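Local coordinates for protein poly-beta-1,6-N-acetyl-D-glucosamine N-deacetylase (Aggregatibacter actinomycetemcomitans, PDB 4U10) that probably removes N-acetyl groups from poly-beta-1,6-N-acetyl-D-glucosamine through its metal-dependent polysaccharide deacetylase domain, the part of the longer protein present here, at residues 161-166 / 181-186. Residues are numbered along the deposited sequence; the frame is centred on the assembly and turned at random.
Sequences LPAVVA and KNRLVQ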
loop_
_atom_site.group_PDB
_atom_site.type_symbol
_atom_site.label_atom_id
_atom_site.label_comp_id
_atom_site.label_asym_id
_atom_site.label_seq_id
_atom_site.Cartn_x
_atom_site.Cartn_y
_atom_site.Cartn_z
ATOM N N LEU A 161 16.803 -10.463 -0.377
ATOM C CA LEU A 161 15.461 -10.517 -1.025
ATOM C C LEU A 161 14.408 -9.968 -0.039
ATOM O O LEU A 161 14.631 -10.012 1.151
ATOM C CB LEU A 161 15.093 -11.955 -1.383
ATOM C CG LEU A 161 16.003 -12.663 -2.373
ATOM C CD1 LEU A 161 15.515 -14.085 -2.617
ATOM C CD2 LEU A 161 16.021 -11.805 -3.637
ATOM N N PRO A 162 13.248 -9.442 -0.536
ATOM C CA PRO A 162 12.204 -8.946 0.362
ATOM C C PRO A 162 11.838 -10.001 1.340
ATOM O O PRO A 162 11.561 -11.109 0.951
ATOM C CB PRO A 162 11.012 -8.650 -0.598
ATOM C CG PRO A 162 11.617 -8.350 -1.894
ATOM C CD PRO A 162 12.958 -9.086 -1.939
ATOM N N ALA A 163 11.818 -9.647 2.613
ATOM C CA ALA A 163 11.556 -10.550 3.692
ATOM C C ALA A 163 10.285 -11.387 3.569
ATOM O O ALA A 163 10.227 -12.489 4.087
ATOM C CB ALA A 163 11.545 -9.767 5.040
ATOM N N VAL A 164 9.250 -10.857 2.938
ATOM C CA VAL A 164 8.013 -11.571 2.782
ATOM C C VAL A 164 8.208 -12.840 1.938
ATOM O O VAL A 164 7.560 -13.838 2.214
ATOM C CB VAL A 164 6.927 -10.659 2.149
ATOM C CG1 VAL A 164 5.709 -11.455 1.685
ATOM C CG2 VAL A 164 6.447 -9.652 3.152
ATOM N N VAL A 165 9.115 -12.813 0.961
ATOM C CA VAL A 165 9.082 -13.829 -0.099
ATOM C C VAL A 165 10.259 -14.789 -0.111
ATOM O O VAL A 165 10.358 -15.582 -1.064
ATOM C CB VAL A 165 8.915 -13.240 -1.520
ATOM C CG1 VAL A 165 7.575 -12.535 -1.643
ATOM C CG2 VAL A 165 10.060 -12.314 -1.922
ATOM N N ALA A 166 11.103 -14.759 0.931
ATOM C CA ALA A 166 12.340 -15.562 0.973
ATOM C C ALA A 166 12.610 -16.070 2.378
ATOM O O ALA A 166 12.651 -15.250 3.278
ATOM C CB ALA A 166 13.510 -14.677 0.539
ATOM N N LYS A 181 7.173 -19.709 7.526
ATOM C CA LYS A 181 5.751 -19.458 7.589
ATOM C C LYS A 181 5.338 -18.768 8.871
ATOM O O LYS A 181 4.451 -17.883 8.865
ATOM C CB LYS A 181 4.921 -20.724 7.405
ATOM C CG LYS A 181 3.432 -20.382 7.472
ATOM C CD LYS A 181 2.487 -21.486 7.024
ATOM C CE LYS A 181 1.062 -20.973 6.883
ATOM N NZ LYS A 181 0.994 -19.911 5.831
ATOM N N ASN A 182 5.885 -19.217 9.996
ATOM C CA ASN A 182 5.681 -18.635 11.311
ATOM C C ASN A 182 6.025 -17.135 11.338
ATOM O O ASN A 182 5.379 -16.349 11.966
ATOM C CB ASN A 182 6.634 -19.329 12.326
ATOM C CG ASN A 182 6.050 -20.591 12.951
ATOM O OD1 ASN A 182 4.946 -21.039 12.613
ATOM N ND2 ASN A 182 6.806 -21.168 13.902
ATOM N N ARG A 183 7.162 -16.807 10.720
ATOM C CA ARG A 183 7.650 -15.435 10.648
ATOM C C ARG A 183 6.603 -14.550 9.949
ATOM O O ARG A 183 6.291 -13.512 10.463
ATOM C CB ARG A 183 9.021 -15.324 9.934
ATOM C CG ARG A 183 9.529 -13.893 9.784
ATOM C CD ARG A 183 11.048 -13.801 9.590
ATOM N NE ARG A 183 11.485 -14.562 8.411
ATOM C CZ ARG A 183 11.430 -14.139 7.137
ATOM N NH1 ARG A 183 11.009 -12.903 6.816
ATOM N NH2 ARG A 183 11.795 -14.957 6.168
ATOM N N LEU A 184 6.022 -15.008 8.833
ATOM C CA LEU A 184 4.953 -14.260 8.181
ATOM C C LEU A 184 3.628 -14.212 8.958
ATOM O O LEU A 184 2.990 -13.137 9.122
ATOM C CB LEU A 184 4.686 -14.833 6.801
ATOM C CG LEU A 184 5.837 -15.132 5.879
ATOM C CD1 LEU A 184 5.278 -15.477 4.505
ATOM C CD2 LEU A 184 6.857 -14.037 5.779
ATOM N N VAL A 185 3.172 -15.364 9.463
ATOM C CA VAL A 185 1.945 -15.394 10.206
ATOM C C VAL A 185 2.014 -14.432 11.395
ATOM O O VAL A 185 1.100 -13.673 11.623
ATOM C CB VAL A 185 1.624 -16.803 10.722
ATOM C CG1 VAL A 185 0.381 -16.753 11.614
ATOM C CG2 VAL A 185 1.387 -17.744 9.530
ATOM N N GLN A 186 3.084 -14.441 12.163
ATOM C CA GLN A 186 3.085 -13.601 13.383
ATOM C C GLN A 186 3.235 -12.131 13.059
ATOM O O GLN A 186 2.633 -11.304 13.741
ATOM C CB GLN A 186 4.138 -14.054 14.396
ATOM C CG GLN A 186 4.008 -15.554 14.770
ATOM C CD GLN A 186 2.564 -15.990 15.105
ATOM O OE1 GLN A 186 2.197 -17.165 14.972
ATOM N NE2 GLN A 186 1.751 -15.060 15.460
#
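R183 grips the backbone carbonyls of A163 and A166 with its guanidinium edge. NH1 donates to A163 O at 2.9 Å (N-H...O 155°), reaching that oxygen from above the carbonyl plane, while NH2 donates to A166 O at 3.0 Å along a more bent path (137°). The arginine chain bends at chi3 (58°) on its way to these oxygens. A163 lies in the type I turn P162-V165, closed by a V165 N to P162 O bond, and A166 directly follows it, where strand 160-162 of the hairpin with 151-153 runs out.

Close packing lies at the buried turn: L184 sets both methyls against V164 O, CD1 and CD2 each at 3.6 Å, and A163 CB sits 3.6 Å from R183 NH1. V164 O is also hydrogen-bonded to Y180 OH, while V164 and L184 both pack on helix 215-222. On the looser side of the helix, exposed N182 and Q186 make no contact with 161-166. V164 lies about 10 Å (side chain to ion) from a bound zinc.

E175 OE1 forms a salt bridge with R183 NH2, which would balance the arginine's charge; one cation thus ties helix 177-199 to two peptide carbonyls and a carboxylate.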